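Local coordinates for GTP-binding protein (Thermus thermophilus, PDB 2DBY) that probably hydrolyses ATP and binds the 70S ribosome and its 50S subunit, and holds GDP in its nucleotide pocket in this crystal, at residues 48-53 / 293-298; 55-60 / 330-335; 78-83 / 129-134; 92-97 / 133-138. All coordinates share one frame; numbering follows the deposited sequence.

Contact 1. Residues 48-53 / 293-298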
loop_
_atom_site.group_PDB
_atom_site.type_symbol
_atom_site.label_atom_id
_atom_site.label_comp_id
_atom_site.label_asym_id
_atom_site.label_seq_id
_atom_site.Cartn_x
_atom_site.Cartn_y
_atom_site.Cartn_z
ATOM N N GLU A 48 5.701 1.295 17.000
ATOM C CA GLU A 48 6.267 1.554 18.323
ATOM C C GLU A 48 6.410 3.041 18.634
ATOM O O GLU A 48 6.476 3.431 19.805
ATOM C CB GLU A 48 7.647 0.880 18.449
ATOM C CG GLU A 48 7.595 -0.622 18.629
ATOM C CD GLU A 48 7.042 -1.004 19.977
ATOM O OE1 GLU A 48 7.702 -0.729 21.004
ATOM O OE2 GLU A 48 5.936 -1.563 20.015
ATOM N N ARG A 49 6.473 3.878 17.601
ATOM C CA ARG A 49 6.601 5.313 17.846
ATOM C C ARG A 49 5.361 5.816 18.579
ATOM O O ARG A 49 5.419 6.793 19.327
ATOM C CB ARG A 49 6.795 6.057 16.524
ATOM C CG ARG A 49 8.099 5.678 15.823
ATOM C CD ARG A 49 8.186 6.262 14.414
ATOM N NE ARG A 49 7.159 5.701 13.521
ATOM C CZ ARG A 49 7.014 6.029 12.242
ATOM N NH1 ARG A 49 7.831 6.904 11.690
ATOM N NH2 ARG A 49 6.032 5.499 11.514
ATOM N N LEU A 50 4.231 5.138 18.387
ATOM C CA LEU A 50 3.028 5.548 19.094
ATOM C C LEU A 50 3.247 5.393 20.602
ATOM O O LEU A 50 2.828 6.244 21.387
ATOM C CB LEU A 50 1.840 4.678 18.688
ATOM C CG LEU A 50 1.316 4.919 17.280
ATOM C CD1 LEU A 50 0.297 3.816 16.950
ATOM C CD2 LEU A 50 0.633 6.307 17.225
ATOM N N TYR A 51 3.874 4.291 21.007
ATOM C CA TYR A 51 4.106 4.044 22.428
ATOM C C TYR A 51 5.175 4.961 22.988
ATOM O O TYR A 51 5.110 5.348 24.161
ATOM C CB TYR A 51 4.491 2.580 22.655
ATOM C CG TYR A 51 3.314 1.681 22.375
ATOM C CD1 TYR A 51 2.149 1.793 23.134
ATOM C CD2 TYR A 51 3.314 0.815 21.282
ATOM C CE1 TYR A 51 1.003 1.079 22.813
ATOM C CE2 TYR A 51 2.166 0.093 20.949
ATOM C CZ TYR A 51 1.015 0.238 21.720
ATOM O OH TYR A 51 -0.140 -0.436 21.384
ATOM N N ALA A 52 6.146 5.306 22.151
ATOM C CA ALA A 52 7.217 6.212 22.550
ATOM C C ALA A 52 6.583 7.584 22.848
ATOM O O ALA A 52 6.903 8.212 23.854
ATOM C CB ALA A 52 8.262 6.334 21.427
ATOM N N LEU A 53 5.690 8.041 21.973
ATOM C CA LEU A 53 4.994 9.317 22.180
ATOM C C LEU A 53 4.072 9.236 23.376
ATOM O O LEU A 53 3.927 10.201 24.143
ATOM C CB LEU A 53 4.192 9.679 20.936
ATOM C CG LEU A 53 5.117 10.168 19.832
ATOM C CD1 LEU A 53 4.383 10.143 18.483
ATOM C CD2 LEU A 53 5.622 11.562 20.182
ATOM N N LYS A 293 -4.190 13.860 25.695
ATOM C CA LYS A 293 -5.442 13.151 25.480
ATOM C C LYS A 293 -5.374 11.973 24.524
ATOM O O LYS A 293 -6.164 11.037 24.646
ATOM C CB LYS A 293 -6.525 14.116 24.991
ATOM C CG LYS A 293 -5.991 15.291 24.196
ATOM C CD LYS A 293 -5.080 14.853 23.058
ATOM C CE LYS A 293 -4.162 15.988 22.665
ATOM N NZ LYS A 293 -3.452 16.504 23.870
ATOM N N GLU A 294 -4.438 12.000 23.583
ATOM C CA GLU A 294 -4.375 10.915 22.606
ATOM C C GLU A 294 -3.140 11.028 21.732
ATOM O O GLU A 294 -2.636 12.119 21.515
ATOM C CB GLU A 294 -5.624 10.985 21.706
ATOM C CG GLU A 294 -5.722 9.920 20.611
ATOM C CD GLU A 294 -6.902 10.141 19.663
ATOM O OE1 GLU A 294 -6.812 11.019 18.785
ATOM O OE2 GLU A 294 -7.923 9.432 19.806
ATOM N N VAL A 295 -2.665 9.891 21.223
ATOM C CA VAL A 295 -1.528 9.880 20.295
ATOM C C VAL A 295 -2.091 9.055 19.143
ATOM O O VAL A 295 -2.529 7.936 19.354
ATOM C CB VAL A 295 -0.296 9.169 20.884
ATOM C CG1 VAL A 295 0.757 8.956 19.797
ATOM C CG2 VAL A 295 0.299 10.017 21.990
ATOM N N ARG A 296 -2.095 9.617 17.941
ATOM C CA ARG A 296 -2.679 8.907 16.805
ATOM C C ARG A 296 -1.830 9.020 15.568
ATOM O O ARG A 296 -1.189 10.045 15.312
ATOM C CB ARG A 296 -4.088 9.447 16.509
ATOM C CG ARG A 296 -4.742 8.848 15.259
ATOM C CD ARG A 296 -6.221 9.209 15.215
ATOM N NE ARG A 296 -6.849 8.721 13.993
ATOM C CZ ARG A 296 -8.157 8.753 13.756
ATOM N NH1 ARG A 296 -8.987 9.251 14.665
ATOM N NH2 ARG A 296 -8.627 8.289 12.604
ATOM N N ALA A 297 -1.842 7.941 14.782
ATOM C CA ALA A 297 -1.083 7.856 13.546
ATOM C C ALA A 297 -2.074 8.112 12.424
ATOM O O ALA A 297 -3.180 7.568 12.456
ATOM C CB ALA A 297 -0.496 6.461 13.391
ATOM N N TRP A 298 -1.668 8.944 11.474
ATOM C CA TRP A 298 -2.477 9.301 10.310
ATOM C C TRP A 298 -1.690 8.954 9.062
ATOM O O TRP A 298 -0.463 8.974 9.065
ATOM C CB TRP A 298 -2.790 10.800 10.311
ATOM C CG TRP A 298 -3.451 11.269 11.551
ATOM C CD1 TRP A 298 -2.841 11.670 12.716
ATOM C CD2 TRP A 298 -4.853 11.433 11.758
ATOM N NE1 TRP A 298 -3.786 12.079 13.628
ATOM C CE2 TRP A 298 -5.029 11.945 13.066
ATOM C CE3 TRP A 298 -5.985 11.202 10.964
ATOM C CZ2 TRP A 298 -6.298 12.231 13.596
ATOM C CZ3 TRP A 298 -7.255 11.491 11.500
ATOM C CH2 TRP A 298 -7.390 11.997 12.800
#

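Contact 2. Residues 55-60 / 330-335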
loop_
_atom_site.group_PDB
_atom_site.type_symbol
_atom_site.label_atom_id
_atom_site.label_comp_id
_atom_site.label_asym_id
_atom_site.label_seq_id
_atom_site.Cartn_x
_atom_site.Cartn_y
_atom_site.Cartn_z
ATOM N N ARG A 55 4.515 7.512 26.108
ATOM C CA ARG A 55 5.243 7.674 27.372
ATOM C C ARG A 55 5.593 9.148 27.575
ATOM O O ARG A 55 5.543 9.665 28.700
ATOM C CB ARG A 55 6.537 6.837 27.408
ATOM C CG ARG A 55 7.384 7.144 28.647
ATOM C CD ARG A 55 8.842 6.723 28.520
ATOM N NE ARG A 55 9.600 7.471 27.515
ATOM C CZ ARG A 55 10.055 8.716 27.655
ATOM N NH1 ARG A 55 9.835 9.404 28.778
ATOM N NH2 ARG A 55 10.763 9.265 26.666
ATOM N N THR A 56 5.941 9.829 26.492
ATOM C CA THR A 56 6.286 11.242 26.573
ATOM C C THR A 56 5.143 12.092 27.123
ATOM O O THR A 56 5.373 13.034 27.879
ATOM C CB THR A 56 6.687 11.788 25.185
ATOM O OG1 THR A 56 7.898 11.152 24.755
ATOM C CG2 THR A 56 6.896 13.308 25.231
ATOM N N PHE A 57 3.905 11.751 26.773
ATOM C CA PHE A 57 2.769 12.541 27.224
ATOM C C PHE A 57 1.986 11.985 28.410
ATOM O O PHE A 57 0.956 12.527 28.798
ATOM C CB PHE A 57 1.852 12.827 26.023
ATOM C CG PHE A 57 2.478 13.744 24.997
ATOM C CD1 PHE A 57 3.083 13.243 23.842
ATOM C CD2 PHE A 57 2.505 15.116 25.217
ATOM C CE1 PHE A 57 3.709 14.101 22.919
ATOM C CE2 PHE A 57 3.129 15.982 24.308
ATOM C CZ PHE A 57 3.731 15.477 23.158
ATOM N N ALA A 58 2.494 10.911 29.001
ATOM C CA ALA A 58 1.854 10.306 30.152
ATOM C C ALA A 58 2.255 11.116 31.371
ATOM O O ALA A 58 3.431 11.421 31.556
ATOM C CB ALA A 58 2.313 8.870 30.315
ATOM N N LYS A 59 1.274 11.469 32.191
ATOM C CA LYS A 59 1.538 12.237 33.401
ATOM C C LYS A 59 0.763 11.653 34.576
ATOM O O LYS A 59 -0.377 11.203 34.426
ATOM C CB LYS A 59 1.171 13.705 33.177
ATOM C CG LYS A 59 2.001 14.364 32.086
ATOM C CD LYS A 59 3.489 14.169 32.358
ATOM C CE LYS A 59 4.350 14.507 31.152
ATOM N NZ LYS A 59 5.790 14.216 31.429
ATOM N N GLY A 60 1.395 11.651 35.745
ATOM C CA GLY A 60 0.755 11.098 36.923
ATOM C C GLY A 60 0.389 9.650 36.663
ATOM O O GLY A 60 1.259 8.822 36.385
ATOM N N ASP A 330 10.818 11.870 16.923
ATOM C CA ASP A 330 11.965 11.561 17.764
ATOM C C ASP A 330 12.468 12.783 18.521
ATOM O O ASP A 330 12.982 12.659 19.636
ATOM C CB ASP A 330 13.101 10.969 16.934
ATOM C CG ASP A 330 13.431 11.806 15.725
ATOM O OD1 ASP A 330 14.628 12.057 15.470
ATOM O OD2 ASP A 330 12.496 12.205 15.020
ATOM N N LYS A 331 12.304 13.957 17.919
ATOM C CA LYS A 331 12.747 15.189 18.566
ATOM C C LYS A 331 11.720 15.602 19.616
ATOM O O LYS A 331 12.070 16.222 20.625
ATOM C CB LYS A 331 12.932 16.310 17.528
ATOM C CG LYS A 331 13.970 16.024 16.459
ATOM C CD LYS A 331 15.333 15.662 17.029
ATOM C CE LYS A 331 15.997 16.833 17.767
ATOM N NZ LYS A 331 17.332 16.440 18.329
ATOM N N LEU A 332 10.446 15.286 19.390
ATOM C CA LEU A 332 9.440 15.618 20.391
ATOM C C LEU A 332 9.709 14.714 21.604
ATOM O O LEU A 332 9.612 15.139 22.761
ATOM C CB LEU A 332 8.019 15.370 19.858
ATOM C CG LEU A 332 6.854 15.772 20.767
ATOM C CD1 LEU A 332 7.012 17.251 21.204
ATOM C CD2 LEU A 332 5.525 15.575 20.003
ATOM N N VAL A 333 10.029 13.451 21.336
ATOM C CA VAL A 333 10.315 12.513 22.422
ATOM C C VAL A 333 11.600 12.944 23.149
ATOM O O VAL A 333 11.654 12.940 24.383
ATOM C CB VAL A 333 10.497 11.070 21.882
ATOM C CG1 VAL A 333 10.990 10.127 22.989
ATOM C CG2 VAL A 333 9.138 10.556 21.340
ATOM N N GLU A 334 12.625 13.293 22.385
ATOM C CA GLU A 334 13.896 13.700 22.994
ATOM C C GLU A 334 13.723 14.939 23.870
ATOM O O GLU A 334 14.339 15.045 24.937
ATOM C CB GLU A 334 14.949 13.976 21.922
ATOM C CG GLU A 334 16.312 14.376 22.518
ATOM C CD GLU A 334 17.372 14.563 21.453
ATOM O OE1 GLU A 334 18.545 14.822 21.815
ATOM O OE2 GLU A 334 17.041 14.447 20.254
ATOM N N ALA A 335 12.892 15.879 23.425
ATOM C CA ALA A 335 12.647 17.097 24.200
ATOM C C ALA A 335 11.821 16.834 25.463
ATOM O O ALA A 335 12.056 17.452 26.507
ATOM C CB ALA A 335 11.947 18.136 23.335
HETATM O O HOH W 1 10.069 11.990 26.156
#

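Contact 3. Residues 78-83 / 129-134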
loop_
_atom_site.group_PDB
_atom_site.type_symbol
_atom_site.label_atom_id
_atom_site.label_comp_id
_atom_site.label_asym_id
_atom_site.label_seq_id
_atom_site.Cartn_x
_atom_site.Cartn_y
_atom_site.Cartn_z
ATOM N N GLY A 78 -12.920 -12.834 -9.060
ATOM C CA GLY A 78 -13.103 -13.052 -10.480
ATOM C C GLY A 78 -12.257 -14.078 -11.193
ATOM O O GLY A 78 -11.078 -14.304 -10.869
ATOM N N LEU A 79 -12.870 -14.718 -12.181
ATOM C CA LEU A 79 -12.162 -15.694 -13.006
ATOM C C LEU A 79 -11.149 -14.802 -13.750
ATOM O O LEU A 79 -11.506 -13.693 -14.183
ATOM C CB LEU A 79 -13.138 -16.372 -13.991
ATOM C CG LEU A 79 -12.588 -17.263 -15.137
ATOM C CD1 LEU A 79 -13.577 -18.403 -15.467
ATOM C CD2 LEU A 79 -12.324 -16.403 -16.395
ATOM N N VAL A 80 -9.906 -15.267 -13.882
ATOM C CA VAL A 80 -8.856 -14.463 -14.523
ATOM C C VAL A 80 -8.696 -14.620 -16.046
ATOM O O VAL A 80 -8.807 -13.632 -16.797
ATOM C CB VAL A 80 -7.469 -14.757 -13.884
ATOM C CG1 VAL A 80 -6.398 -13.865 -14.511
ATOM C CG2 VAL A 80 -7.523 -14.510 -12.375
ATOM N N LYS A 81 -8.434 -15.844 -16.499
ATOM C CA LYS A 81 -8.192 -16.063 -17.909
ATOM C C LYS A 81 -9.411 -16.227 -18.767
ATOM O O LYS A 81 -10.059 -17.273 -18.737
ATOM C CB LYS A 81 -7.273 -17.269 -18.136
ATOM C CG LYS A 81 -6.804 -17.363 -19.587
ATOM C CD LYS A 81 -5.919 -18.563 -19.846
ATOM C CE LYS A 81 -5.652 -18.681 -21.360
ATOM N NZ LYS A 81 -5.204 -20.038 -21.784
ATOM N N GLY A 82 -9.667 -15.214 -19.592
ATOM C CA GLY A 82 -10.819 -15.258 -20.473
ATOM C C GLY A 82 -10.492 -15.782 -21.870
ATOM O O GLY A 82 -9.341 -16.068 -22.210
ATOM N N ALA A 83 -11.525 -15.915 -22.689
ATOM C CA ALA A 83 -11.363 -16.400 -24.058
ATOM C C ALA A 83 -11.104 -15.243 -25.042
ATOM O O ALA A 83 -10.642 -15.458 -26.180
ATOM C CB ALA A 83 -12.636 -17.182 -24.482
ATOM N N GLU A 129 2.556 -15.116 -14.640
ATOM C CA GLU A 129 2.402 -14.805 -16.061
ATOM C C GLU A 129 0.948 -14.844 -16.534
ATOM O O GLU A 129 0.560 -14.068 -17.410
ATOM C CB GLU A 129 3.254 -15.755 -16.912
ATOM C CG GLU A 129 3.156 -15.449 -18.404
ATOM C CD GLU A 129 3.970 -16.391 -19.275
ATOM O OE1 GLU A 129 3.968 -16.192 -20.515
ATOM O OE2 GLU A 129 4.606 -17.323 -18.728
ATOM N N VAL A 130 0.143 -15.745 -15.966
ATOM C CA VAL A 130 -1.266 -15.844 -16.345
ATOM C C VAL A 130 -1.981 -14.541 -16.021
ATOM O O VAL A 130 -2.673 -13.979 -16.865
ATOM C CB VAL A 130 -1.996 -17.021 -15.626
ATOM C CG1 VAL A 130 -3.522 -16.874 -15.792
ATOM C CG2 VAL A 130 -1.540 -18.354 -16.226
ATOM N N VAL A 131 -1.811 -14.053 -14.795
ATOM C CA VAL A 131 -2.466 -12.808 -14.436
ATOM C C VAL A 131 -1.910 -11.644 -15.237
ATOM O O VAL A 131 -2.668 -10.843 -15.778
ATOM C CB VAL A 131 -2.306 -12.509 -12.921
ATOM C CG1 VAL A 131 -2.777 -11.078 -12.603
ATOM C CG2 VAL A 131 -3.117 -13.532 -12.130
ATOM N N GLU A 132 -0.589 -11.573 -15.320
ATOM C CA GLU A 132 0.079 -10.478 -16.012
ATOM C C GLU A 132 -0.353 -10.440 -17.471
ATOM O O GLU A 132 -0.580 -9.370 -18.023
ATOM C CB GLU A 132 1.590 -10.636 -15.873
ATOM C CG GLU A 132 2.455 -9.618 -16.606
ATOM C CD GLU A 132 2.271 -8.184 -16.159
ATOM O OE1 GLU A 132 1.914 -7.936 -14.982
ATOM O OE2 GLU A 132 2.522 -7.289 -17.000
ATOM N N THR A 133 -0.472 -11.603 -18.097
ATOM C CA THR A 133 -0.908 -11.645 -19.500
ATOM C C THR A 133 -2.298 -11.004 -19.679
ATOM O O THR A 133 -2.499 -10.199 -20.591
ATOM C CB THR A 133 -0.855 -13.089 -20.005
ATOM O OG1 THR A 133 0.533 -13.415 -20.206
ATOM C CG2 THR A 133 -1.627 -13.263 -21.321
ATOM N N GLU A 134 -3.249 -11.315 -18.796
ATOM C CA GLU A 134 -4.573 -10.705 -18.903
ATOM C C GLU A 134 -4.509 -9.175 -18.689
ATOM O O GLU A 134 -5.216 -8.397 -19.349
ATOM C CB GLU A 134 -5.544 -11.320 -17.880
ATOM C CG GLU A 134 -5.857 -12.825 -18.107
ATOM C CD GLU A 134 -6.232 -13.161 -19.551
ATOM O OE1 GLU A 134 -5.389 -13.767 -20.254
ATOM O OE2 GLU A 134 -7.359 -12.822 -19.980
#

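Contact 4. Residues 92-97 / 133-138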
loop_
_atom_site.group_PDB
_atom_site.type_symbol
_atom_site.label_atom_id
_atom_site.label_comp_id
_atom_site.label_asym_id
_atom_site.label_seq_id
_atom_site.Cartn_x
_atom_site.Cartn_y
_atom_site.Cartn_z
ATOM N N GLN A 92 -14.990 -9.184 -14.913
ATOM C CA GLN A 92 -15.198 -8.789 -13.517
ATOM C C GLN A 92 -13.854 -8.605 -12.816
ATOM O O GLN A 92 -13.658 -7.657 -12.083
ATOM C CB GLN A 92 -16.020 -9.845 -12.779
ATOM C CG GLN A 92 -17.505 -9.866 -13.143
ATOM C CD GLN A 92 -18.267 -8.675 -12.587
ATOM O OE1 GLN A 92 -18.044 -7.530 -12.990
ATOM N NE2 GLN A 92 -19.173 -8.943 -11.652
ATOM N N PHE A 93 -12.933 -9.527 -13.051
ATOM C CA PHE A 93 -11.608 -9.437 -12.457
ATOM C C PHE A 93 -10.938 -8.126 -12.870
ATOM O O PHE A 93 -10.414 -7.399 -12.037
ATOM C CB PHE A 93 -10.777 -10.643 -12.898
ATOM C CG PHE A 93 -9.347 -10.622 -12.387
ATOM C CD1 PHE A 93 -9.063 -10.987 -11.075
ATOM C CD2 PHE A 93 -8.291 -10.241 -13.233
ATOM C CE1 PHE A 93 -7.722 -10.984 -10.592
ATOM C CE2 PHE A 93 -6.958 -10.224 -12.784
ATOM C CZ PHE A 93 -6.663 -10.601 -11.447
ATOM N N LEU A 94 -10.957 -7.799 -14.158
ATOM C CA LEU A 94 -10.344 -6.548 -14.601
ATOM C C LEU A 94 -11.024 -5.341 -13.954
ATOM O O LEU A 94 -10.367 -4.373 -13.574
ATOM C CB LEU A 94 -10.445 -6.398 -16.122
ATOM C CG LEU A 94 -9.696 -7.446 -16.952
ATOM C CD1 LEU A 94 -10.040 -7.262 -18.445
ATOM C CD2 LEU A 94 -8.174 -7.282 -16.720
ATOM N N ALA A 95 -12.345 -5.392 -13.844
ATOM C CA ALA A 95 -13.064 -4.269 -13.251
ATOM C C ALA A 95 -12.642 -4.069 -11.802
ATOM O O ALA A 95 -12.517 -2.926 -11.340
ATOM C CB ALA A 95 -14.556 -4.504 -13.319
ATOM N N HIS A 96 -12.452 -5.172 -11.091
ATOM C CA HIS A 96 -12.042 -5.109 -9.685
ATOM C C HIS A 96 -10.613 -4.604 -9.563
ATOM O O HIS A 96 -10.323 -3.779 -8.686
ATOM C CB HIS A 96 -12.209 -6.467 -9.009
ATOM C CG HIS A 96 -13.640 -6.872 -8.832
ATOM N ND1 HIS A 96 -14.042 -8.189 -8.762
ATOM C CD2 HIS A 96 -14.765 -6.129 -8.717
ATOM C CE1 HIS A 96 -15.354 -8.239 -8.614
ATOM N NE2 HIS A 96 -15.818 -7.003 -8.584
ATOM N N ILE A 97 -9.725 -5.075 -10.439
ATOM C CA ILE A 97 -8.316 -4.628 -10.430
ATOM C C ILE A 97 -8.221 -3.118 -10.675
ATOM O O ILE A 97 -7.366 -2.417 -10.100
ATOM C CB ILE A 97 -7.481 -5.361 -11.533
ATOM C CG1 ILE A 97 -7.194 -6.787 -11.099
ATOM C CG2 ILE A 97 -6.143 -4.626 -11.772
ATOM C CD1 ILE A 97 -6.179 -6.854 -9.995
ATOM N N THR A 133 -0.472 -11.603 -18.097
ATOM C CA THR A 133 -0.908 -11.645 -19.500
ATOM C C THR A 133 -2.298 -11.004 -19.679
ATOM O O THR A 133 -2.499 -10.199 -20.591
ATOM C CB THR A 133 -0.855 -13.089 -20.005
ATOM O OG1 THR A 133 0.533 -13.415 -20.206
ATOM C CG2 THR A 133 -1.627 -13.263 -21.321
ATOM N N GLU A 134 -3.249 -11.315 -18.796
ATOM C CA GLU A 134 -4.573 -10.705 -18.903
ATOM C C GLU A 134 -4.509 -9.175 -18.689
ATOM O O GLU A 134 -5.216 -8.397 -19.349
ATOM C CB GLU A 134 -5.544 -11.320 -17.880
ATOM C CG GLU A 134 -5.857 -12.825 -18.107
ATOM C CD GLU A 134 -6.232 -13.161 -19.551
ATOM O OE1 GLU A 134 -5.389 -13.767 -20.254
ATOM O OE2 GLU A 134 -7.359 -12.822 -19.980
ATOM N N LEU A 135 -3.665 -8.725 -17.763
ATOM C CA LEU A 135 -3.570 -7.271 -17.533
ATOM C C LEU A 135 -2.942 -6.564 -18.747
ATOM O O LEU A 135 -3.340 -5.449 -19.114
ATOM C CB LEU A 135 -2.728 -6.965 -16.289
ATOM C CG LEU A 135 -3.203 -7.605 -14.974
ATOM C CD1 LEU A 135 -2.355 -7.051 -13.825
ATOM C CD2 LEU A 135 -4.669 -7.275 -14.735
ATOM N N LEU A 136 -1.963 -7.227 -19.351
ATOM C CA LEU A 136 -1.287 -6.684 -20.523
ATOM C C LEU A 136 -2.269 -6.565 -21.677
ATOM O O LEU A 136 -2.289 -5.549 -22.347
ATOM C CB LEU A 136 -0.120 -7.587 -20.946
ATOM C CG LEU A 136 1.181 -7.471 -20.164
ATOM C CD1 LEU A 136 2.031 -8.702 -20.424
ATOM C CD2 LEU A 136 1.927 -6.203 -20.592
ATOM N N LEU A 137 -3.093 -7.593 -21.899
ATOM C CA LEU A 137 -4.052 -7.559 -22.993
ATOM C C LEU A 137 -5.021 -6.401 -22.816
ATOM O O LEU A 137 -5.372 -5.711 -23.782
ATOM C CB LEU A 137 -4.814 -8.893 -23.079
ATOM C CG LEU A 137 -3.950 -10.051 -23.598
ATOM C CD1 LEU A 137 -4.722 -11.372 -23.451
ATOM C CD2 LEU A 137 -3.596 -9.815 -25.047
ATOM N N ALA A 138 -5.467 -6.166 -21.585
ATOM C CA ALA A 138 -6.391 -5.057 -21.361
ATOM C C ALA A 138 -5.700 -3.710 -21.613
ATOM O O ALA A 138 -6.288 -2.788 -22.214
ATOM C CB ALA A 138 -6.934 -5.106 -19.909
#

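Contact 1. Residues 48-53 / 293-298
Val295 and Leu50 carry most of this contact, Val295 presenting both of its methyls to helix 48-57. With chi1 at 169°, Val295 CG1 is anti to the backbone N and meets two leucines: it lies 3.7 Å from Leu50 CD2 and 3.7 Å from Leu53 CB. Val295 CG2, anti to the carbonyl carbon, adds a second touch on Leu53 CB at 4.0 Å. Leu53 crosses Val295 at about a right angle, meeting it mainly with CB and also with CD1. Leu50 instead slides past Val295 in the opposite direction, its CG lying beside its own backbone N (chi1 -71°). Leu50 CD2 reaches the strand backbone 3.8 Å from Ala297 N, and the methyl of Ala297, CB, at 4.0 Å. No hydrogen bond spans the two segments.

The strand belongs to the hairpin 284-290/295-301 of the C-terminal TGS region, and Val295 and Ala297 bond through their backbones to Val67 of strand 66-75. The helix lies on a mixed sheet; the axes of segments 48-53 and 295-298 run at 150° and approach to 8.4 Å. An alanine in place of Val295 would remove both methyls and would probably cost Leu50 and Leu53 their closest partner on the strand, slackening the helix against the sheet.

On the solvent side of this apolar seam, Tyr51 points away from the strand and is exposed. Arg296 turns to the strand's other face, where it is partly exposed and lays its guanidinium face against Trp298, whose CH2 stands 3.4 Å above the guanidinium plane of Arg296.

Contact 2. Residues 55-60 / 330-335
Three consecutive side chains late in helix 48-57 meet helix 329-335 in different ways. Thr56 puts OG1 beside its backbone N (chi1 -66°), which aims the oxygen at Val333, with OG1 3.6 Å from Val333 CA. The same oxygen is hydrogen-bonded to Ala52 O one turn back and lies 2.7 Å from a water. That water donates to Val333 O over 2.6 Å, so the polar link between the helices runs through water. Arg55 starts with CG anti to its backbone N, then bends at chi3 (66°). The bend brings NH2 to within 3.8 Å of Val333 CG1 and into a weak bond to the same water.

Phe57 and Leu332 make the apolar half. Phe57 CG stands anti to the carbonyl carbon, beside the backbone N. Leu332, its CG anti to the backbone N (chi1 -176°), brings CD2 in the ring plane to the edge of Phe57, 3.6 Å from Phe57 CZ. Thr56 CG2 stands 4.0 Å above one face of the Phe57 ring.

Phe57 also meets the ring of Trp338, and Leu332 packs on Trp338 and Ala341 of helix 338-343 as well as on Leu53, joining helix 48-57 of the GTPase region to the C-terminal helices 329-335 and 338-343.

Contact 3. Residues 78-83 / 129-134
Glu134 makes the first-shell polar contact, reaching from helix 124-156 into the loop 78-83. Its CG stands beside the backbone N (chi1 -65°) and the chain bends at chi2 (-48°), which turns the carboxylate toward the backbone of Lys81 and Gly82. Glu134 CG passes 3.3 Å from Val80 O, and Glu134 OE2 accepts a weak but nearly straight hydrogen bond from Gly82 N (3.3 Å, 167°). The stronger polar partner of OE2 is His84 NE2, so two groups grip this buried oxygen, consistent with an ionised carboxylate. Lys81 crosses Glu134 at about a right angle and touches it through CA and the first part of its aliphatic chain, Lys81 CG lying 3.9 Å from Glu134 OE1. Its extended chain leads away, leaving Lys81 NZ 6.5 Å from Glu134 OE1.

The apolar shell beside it centres on Val80, whose CG1 is anti to the backbone N. That methyl packs 3.8 Å from Glu134 CG and 4.1 Å from Val131 CG2, with Val130 at its margin. An alanine at Glu134 would lose the carboxylate and would probably release Gly82 and His84, loosening the loop from the helix.

Segment 78-83 starts at the final glycine of the Asp-Ile-Ala-Gly (DxxG, G3) sequence, where switch II begins in GTPases of this class. Outward, Val80 and Val131 both pack on Phe93 of helix 91-98, and Val80 and Val130 on Leu9. Val80 thus sits between helices 124-156 and 91-98, fixing the loop after strand 66-75 to both.

Contact 4. Residues 92-97 / 133-138
In the G domain, the helix that follows switch II, 91-98, crosses the early part of the long helix 124-156, near where a predicted coiled coil begins. The short segments have a signed crossing angle of -80°, nearly perpendicular, and their axes approach to 11.1 Å, so the gap is bridged largely by leucine, isoleucine and phenylalanine side chains.

Leu135 meets three side chains of the other helix. Its CG sits beside the backbone N (chi1 -57°), and Leu135 CD2 comes among them, 4.0 Å from Leu94 CD2, 4.2 Å from Phe93 CE2 and 4.2 Å from Ile97 CG2. Leu94 and Leu135 slide past each other in opposite directions. Leu94 thereby brings its methyls to the small side chain of Ala138, whose CB lies 4.1 Å from Leu94 CD1. Within helix 91-98, Ile97 CG1 stands 3.8 Å above one face of the Phe93 ring, offset toward its rim. Every touch between side chains across the helices is apolar, and no hydrogen bond links them.

Phe93 and Ile97 pack on Val7 of strand 3-7, and Leu135 and Ile97 on Ile103 of strand 102-108. This helix-on-parallel-sheet layering is that of the P-loop GTPase fold, to which YchF adds its long helical arm.

The four contacts form two clusters on opposite sides of the chain's centre. Contacts 1 and 2, whose centres are 10 Å apart, share helix 48-57 and fuse through Leu53, whose CD2 lies 3.8 Å from Val333 CG2. Contacts 3 and 4, centred 7 Å apart, share Thr133 and Glu134 and are bridged by Phe93, with Leu79 O 3.4 Å from Phe93 CB. Between the clusters, contacts 1 and 4 come no closer than about 23 Å at their nearest atoms. The second cluster is nearer the nucleotide: the side chain of Val80 is about 11 Å from GDP and that of Phe93 about 12 Å. Contacts 1 and 2 lie away from the nucleotide site.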